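Side-chain contacts in telomere length regulator taz1 (Schizosaccharomyces pombe, PDB 4ZMI), which binds double-stranded telomeric DNA and regulates telomere length and function, the chain described here being its all-helical TRF-family domain: residues 56-61 with 102-107; 107-112 with 117-122. One frame throughout, in Å; residues are numbered along the deposited sequence.

Interaction 1. Residues 56-61 with 102-107; sequences KDLYEF and QFFTGL
L58 and F104 are the residues whose CA atoms lie nearest each other, 9.3 Å apart, between residues 56-61 of helix 52-68 and 102-107 of helix 95-107, a spacing that leaves most of the contact to side chains. The case illustrates helix-helix packing in an all-helical domain of the TRF family, where one aromatic ring spans the gap to touch two residues. F104 is that ring: with CG anti to its own backbone N (chi1 170°), it reaches across from helix 95-107 and meets two residues of 56-61 that lie about one turn apart. F61 answers with an edge-to-face pair. Its CD2 sits over one face of F104, displaced toward the rim and 3.5 Å from F104 CZ, while the ring planes stand at 84° and the centroids are 5.1 Å apart. L58 works at a different part of the same ring, its CD2 methyl lying 3.6 Å from F104 CE1. The F61 ring also packs on I18, M21 and K25 of helix 5-35, so the aromatic pair joins three helices, and L58 continues the apolar surface toward I108 and L111. All three residues of the contact are buried, and van der Waals and aromatic contacts carry it. At the outer end of the F104 ring, the edge at CZ faces the backbone, with L58 O near the ring plane 3.6 Å from F104 CZ.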
loop_
_atom_site.group_PDB
_atom_site.type_symbol
_atom_site.label_atom_id
_atom_site.label_comp_id
_atom_site.label_asym_id
_atom_site.label_seq_id
_atom_site.Cartn_x
_atom_site.Cartn_y
_atom_site.Cartn_z
ATOM N N LYS A 56 2.360 14.535 -13.763
ATOM C CA LYS A 56 1.201 15.369 -13.494
ATOM C C LYS A 56 -0.046 14.577 -13.794
ATOM O O LYS A 56 -1.011 14.597 -13.030
ATOM C CB LYS A 56 1.215 16.635 -14.340
ATOM C CG LYS A 56 0.138 17.637 -13.933
ATOM C CD LYS A 56 0.407 19.014 -14.520
ATOM C CE LYS A 56 -0.272 20.110 -13.706
ATOM N NZ LYS A 56 -1.753 19.962 -13.694
ATOM N N ASP A 57 -0.014 13.864 -14.910
ATOM C CA ASP A 57 -1.125 13.004 -15.263
ATOM C C ASP A 57 -1.312 11.894 -14.231
ATOM O O ASP A 57 -2.432 11.565 -13.860
ATOM C CB ASP A 57 -0.938 12.418 -16.656
ATOM C CG ASP A 57 -2.029 11.444 -17.017
ATOM O OD1 ASP A 57 -1.730 10.239 -17.154
ATOM O OD2 ASP A 57 -3.193 11.882 -17.139
ATOM N N LEU A 58 -0.212 11.318 -13.766
ATOM C CA LEU A 58 -0.282 10.284 -12.741
ATOM C C LEU A 58 -1.029 10.779 -11.498
ATOM O O LEU A 58 -1.959 10.122 -11.032
ATOM C CB LEU A 58 1.116 9.769 -12.375
ATOM C CG LEU A 58 1.751 8.758 -13.337
ATOM C CD1 LEU A 58 3.184 8.466 -12.932
ATOM C CD2 LEU A 58 0.942 7.463 -13.392
ATOM N N TYR A 59 -0.640 11.946 -10.984
ATOM C CA TYR A 59 -1.289 12.511 -9.803
ATOM C C TYR A 59 -2.739 12.948 -10.050
ATOM O O TYR A 59 -3.569 12.845 -9.140
ATOM C CB TYR A 59 -0.458 13.653 -9.196
ATOM C CG TYR A 59 0.770 13.185 -8.429
ATOM C CD1 TYR A 59 1.842 12.591 -9.088
ATOM C CD2 TYR A 59 0.862 13.340 -7.044
ATOM C CE1 TYR A 59 2.972 12.158 -8.396
ATOM C CE2 TYR A 59 1.996 12.906 -6.340
ATOM C CZ TYR A 59 3.045 12.315 -7.029
ATOM O OH TYR A 59 4.178 11.880 -6.365
ATOM N N GLU A 60 -3.059 13.421 -11.259
ATOM C CA GLU A 60 -4.446 13.815 -11.542
ATOM C C GLU A 60 -5.379 12.604 -11.559
ATOM O O GLU A 60 -6.484 12.660 -11.017
ATOM C CB GLU A 60 -4.587 14.635 -12.841
ATOM C CG GLU A 60 -4.542 13.809 -14.124
ATOM C CD GLU A 60 -4.937 14.593 -15.351
ATOM O OE1 GLU A 60 -5.962 15.304 -15.284
ATOM O OE2 GLU A 60 -4.231 14.495 -16.380
ATOM N N PHE A 61 -4.938 11.508 -12.167
ATOM C CA PHE A 61 -5.749 10.305 -12.166
ATOM C C PHE A 61 -5.958 9.794 -10.736
ATOM O O PHE A 61 -7.062 9.382 -10.373
ATOM C CB PHE A 61 -5.103 9.234 -13.023
ATOM C CG PHE A 61 -5.854 7.937 -13.037
ATOM C CD1 PHE A 61 -7.039 7.822 -13.737
ATOM C CD2 PHE A 61 -5.367 6.830 -12.368
ATOM C CE1 PHE A 61 -7.728 6.628 -13.759
ATOM C CE2 PHE A 61 -6.050 5.631 -12.388
ATOM C CZ PHE A 61 -7.230 5.529 -13.083
ATOM N N GLN A 102 -5.466 -0.800 -6.652
ATOM C CA GLN A 102 -4.555 -0.733 -5.520
ATOM C C GLN A 102 -3.079 -0.748 -5.985
ATOM O O GLN A 102 -2.245 -0.008 -5.455
ATOM C CB GLN A 102 -4.861 -1.882 -4.566
ATOM C CG GLN A 102 -3.969 -1.972 -3.357
ATOM C CD GLN A 102 -4.156 -3.275 -2.617
ATOM O OE1 GLN A 102 -3.789 -4.335 -3.116
ATOM N NE2 GLN A 102 -4.750 -3.207 -1.427
ATOM N N PHE A 103 -2.784 -1.578 -6.986
ATOM C CA PHE A 103 -1.452 -1.661 -7.607
ATOM C C PHE A 103 -0.997 -0.272 -8.010
ATOM O O PHE A 103 0.084 0.185 -7.623
ATOM C CB PHE A 103 -1.514 -2.538 -8.860
ATOM C CG PHE A 103 -0.218 -3.203 -9.216
ATOM C CD1 PHE A 103 -0.115 -4.585 -9.195
ATOM C CD2 PHE A 103 0.888 -2.454 -9.584
ATOM C CE1 PHE A 103 1.075 -5.209 -9.520
ATOM C CE2 PHE A 103 2.081 -3.073 -9.908
ATOM C CZ PHE A 103 2.175 -4.455 -9.874
ATOM N N PHE A 104 -1.846 0.402 -8.781
ATOM C CA PHE A 104 -1.564 1.764 -9.216
ATOM C C PHE A 104 -1.273 2.669 -8.034
ATOM O O PHE A 104 -0.318 3.435 -8.062
ATOM C CB PHE A 104 -2.715 2.350 -10.040
ATOM C CG PHE A 104 -2.563 3.820 -10.313
ATOM C CD1 PHE A 104 -1.751 4.262 -11.339
ATOM C CD2 PHE A 104 -3.194 4.755 -9.521
ATOM C CE1 PHE A 104 -1.593 5.608 -11.584
ATOM C CE2 PHE A 104 -3.031 6.099 -9.754
ATOM C CZ PHE A 104 -2.241 6.527 -10.786
ATOM N N THR A 105 -2.102 2.579 -6.997
ATOM C CA THR A 105 -1.930 3.452 -5.846
ATOM C C THR A 105 -0.632 3.111 -5.114
ATOM O O THR A 105 0.023 3.990 -4.567
ATOM C CB THR A 105 -3.146 3.426 -4.904
ATOM O OG1 THR A 105 -3.377 2.093 -4.431
ATOM C CG2 THR A 105 -4.382 3.912 -5.652
ATOM N N GLY A 106 -0.257 1.836 -5.120
ATOM C CA GLY A 106 1.035 1.431 -4.601
ATOM C C GLY A 106 2.214 1.979 -5.409
ATOM O O GLY A 106 3.065 2.667 -4.849
ATOM N N LEU A 107 2.239 1.689 -6.716
ATOM C CA LEU A 107 3.351 2.040 -7.620
ATOM C C LEU A 107 3.730 3.515 -7.581
ATOM O O LEU A 107 4.891 3.844 -7.440
ATOM C CB LEU A 107 2.982 1.707 -9.059
ATOM C CG LEU A 107 3.744 0.729 -9.951
ATOM C CD1 LEU A 107 3.500 1.135 -11.423
ATOM C CD2 LEU A 107 5.223 0.640 -9.624
#

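Interaction 2. Residues 107-112 with 117-122; sequences LIDLLD and HLTLRS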
loop_
_atom_site.group_PDB
_atom_site.type_symbol
_atom_site.label_atom_id
_atom_site.label_comp_id
_atom_site.label_asym_id
_atom_site.label_seq_id
_atom_site.Cartn_x
_atom_site.Cartn_y
_atom_site.Cartn_z
ATOM N N LEU A 107 2.239 1.689 -6.716
ATOM C CA LEU A 107 3.351 2.040 -7.620
ATOM C C LEU A 107 3.730 3.515 -7.581
ATOM O O LEU A 107 4.891 3.844 -7.440
ATOM C CB LEU A 107 2.982 1.707 -9.059
ATOM C CG LEU A 107 3.744 0.729 -9.951
ATOM C CD1 LEU A 107 3.500 1.135 -11.423
ATOM C CD2 LEU A 107 5.223 0.640 -9.624
ATOM N N ILE A 108 2.752 4.405 -7.713
ATOM C CA ILE A 108 3.042 5.841 -7.781
ATOM C C ILE A 108 3.489 6.413 -6.442
ATOM O O ILE A 108 3.998 7.538 -6.382
ATOM C CB ILE A 108 1.820 6.676 -8.247
ATOM C CG1 ILE A 108 0.727 6.712 -7.180
ATOM C CG2 ILE A 108 1.244 6.152 -9.545
ATOM C CD1 ILE A 108 -0.452 7.547 -7.585
ATOM N N ASP A 109 3.243 5.664 -5.367
ATOM C CA ASP A 109 3.655 6.065 -4.027
ATOM C C ASP A 109 5.174 5.921 -3.917
ATOM O O ASP A 109 5.789 6.475 -3.007
ATOM C CB ASP A 109 2.936 5.219 -2.957
ATOM C CG ASP A 109 3.091 5.780 -1.545
ATOM O OD1 ASP A 109 3.154 7.013 -1.387
ATOM O OD2 ASP A 109 3.141 4.979 -0.584
ATOM N N LEU A 110 5.772 5.205 -4.866
ATOM C CA LEU A 110 7.231 5.119 -4.976
ATOM C C LEU A 110 7.828 6.457 -5.353
ATOM O O LEU A 110 9.044 6.639 -5.293
ATOM C CB LEU A 110 7.623 4.106 -6.042
ATOM C CG LEU A 110 7.259 2.673 -5.692
ATOM C CD1 LEU A 110 7.347 1.798 -6.928
ATOM C CD2 LEU A 110 8.155 2.166 -4.553
ATOM N N LEU A 111 6.968 7.384 -5.766
ATOM C CA LEU A 111 7.402 8.714 -6.180
ATOM C C LEU A 111 7.490 9.690 -5.005
ATOM O O LEU A 111 7.896 10.835 -5.172
ATOM C CB LEU A 111 6.469 9.264 -7.266
ATOM C CG LEU A 111 6.402 8.455 -8.566
ATOM C CD1 LEU A 111 5.435 9.062 -9.568
ATOM C CD2 LEU A 111 7.799 8.324 -9.181
ATOM N N ASP A 112 7.099 9.238 -3.817
ATOM C CA ASP A 112 7.072 10.107 -2.639
ATOM C C ASP A 112 8.493 10.399 -2.158
ATOM O O ASP A 112 9.085 9.597 -1.445
ATOM C CB ASP A 112 6.247 9.447 -1.522
ATOM C CG ASP A 112 6.404 10.140 -0.182
ATOM O OD1 ASP A 112 6.840 11.310 -0.147
ATOM O OD2 ASP A 112 6.096 9.504 0.848
ATOM N N HIS A 117 5.983 6.958 2.223
ATOM C CA HIS A 117 5.239 5.901 1.550
ATOM C C HIS A 117 3.971 5.473 2.300
ATOM O O HIS A 117 3.783 4.298 2.606
ATOM C CB HIS A 117 6.152 4.715 1.280
ATOM C CG HIS A 117 7.443 5.096 0.615
ATOM N ND1 HIS A 117 7.491 5.630 -0.659
ATOM C CD2 HIS A 117 8.723 5.031 1.046
ATOM C CE1 HIS A 117 8.755 5.869 -0.980
ATOM N NE2 HIS A 117 9.520 5.518 0.035
ATOM N N LEU A 118 3.115 6.441 2.605
ATOM C CA LEU A 118 1.869 6.158 3.321
ATOM C C LEU A 118 1.043 5.114 2.607
ATOM O O LEU A 118 0.443 4.277 3.255
ATOM C CB LEU A 118 1.036 7.425 3.507
ATOM C CG LEU A 118 1.745 8.547 4.253
ATOM C CD1 LEU A 118 0.842 9.772 4.293
ATOM C CD2 LEU A 118 2.097 8.073 5.640
ATOM N N THR A 119 1.017 5.142 1.276
ATOM C CA THR A 119 0.118 4.230 0.550
ATOM C C THR A 119 0.648 2.810 0.542
ATOM O O THR A 119 -0.106 1.852 0.674
ATOM C CB THR A 119 -0.103 4.654 -0.896
ATOM O OG1 THR A 119 -0.435 6.039 -0.933
ATOM C CG2 THR A 119 -1.227 3.855 -1.521
ATOM N N LEU A 120 1.956 2.671 0.378
ATOM C CA LEU A 120 2.566 1.348 0.455
ATOM C C LEU A 120 2.397 0.820 1.883
ATOM O O LEU A 120 2.087 -0.358 2.094
ATOM C CB LEU A 120 4.039 1.429 0.067
ATOM C CG LEU A 120 4.184 1.668 -1.425
ATOM C CD1 LEU A 120 5.644 1.899 -1.833
ATOM C CD2 LEU A 120 3.606 0.483 -2.155
ATOM N N ARG A 121 2.562 1.701 2.868
ATOM C CA ARG A 121 2.340 1.286 4.245
ATOM C C ARG A 121 0.930 0.713 4.406
ATOM O O ARG A 121 0.748 -0.358 5.010
ATOM C CB ARG A 121 2.557 2.437 5.213
ATOM C CG ARG A 121 2.876 1.953 6.602
ATOM C CD ARG A 121 2.893 3.090 7.583
ATOM N NE ARG A 121 3.759 4.148 7.108
ATOM C CZ ARG A 121 3.871 5.322 7.700
ATOM N NH1 ARG A 121 3.179 5.563 8.798
ATOM N NH2 ARG A 121 4.678 6.238 7.193
ATOM N N SER A 122 -0.057 1.409 3.836
ATOM C CA SER A 122 -1.445 0.957 3.918
ATOM C C SER A 122 -1.572 -0.410 3.298
ATOM O O SER A 122 -2.189 -1.291 3.874
ATOM C CB SER A 122 -2.371 1.932 3.173
ATOM O OG SER A 122 -2.382 3.154 3.861
HETATM O O HOH W 1 3.286 8.531 0.493
#
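A helix N terminus held by the turn that precedes it is the theme here: the connection between helices 95-107 and 118-130 folds back so that D109 and D112 meet the first turn of the second helix, with H117 at its N-cap position. D109 does most of the work. Its CG, anti to the backbone N (chi1 -168°), carries the carboxylate to the start of the helix, where OD2 accepts from L120 N at 2.8 Å (N-H...O angle 160°) on its anti side; a second, weak bond comes from T119 N. T119 CB packs against the same carboxylate, 3.3 Å from D109 OD2. D112 reaches the residue before the helix, D112 OD2 taking H117 N at 2.9 Å, while D112 OD1 bonds to T114. A water donates to D112 OD2 and accepts from L118 N at 3.0 Å; its contact with D109 OD1 is too short to be certain. The H117 side chain returns the grip: ND1 donates to D109 O at 3.0 Å, with that oxygen lying in the imidazole plane, although the nitrogen stands above the carbonyl plane, on the face opposite D112 N. H117 NE2 pairs with R151, so both ring nitrogens are engaged and the ring's rotation is fixed. Beside this polar network L110 CD2 touches L120 CD1 at 3.7 Å, both leucines also packing on V221. Acidic groups at the amide-rich start of a helix should interact favourably with its dipole, which, together with a long, weak ion pair to R74, probably helps keep buried D109 ionised.

After helices 5-35 and 43-50 the chain forms helix 52-68, and interaction 1 closes a loop of 40 intervening residues, mostly helical, when helix 95-107 returns to pack on it. Interaction 2 then closes a much shorter one, spanning four residues between its segments, as the chain turns into helix 118-130. The two follow in series, neither nested nor crossed, and share L107. They also touch directly: T105 O lies 3.3 Å from T119 CG2, and Y59 OH packs on L111 CB. Helix 95-107 thus packs on helix 52-68, and the connection that follows it is hydrogen-bonded to the start of helix 118-130.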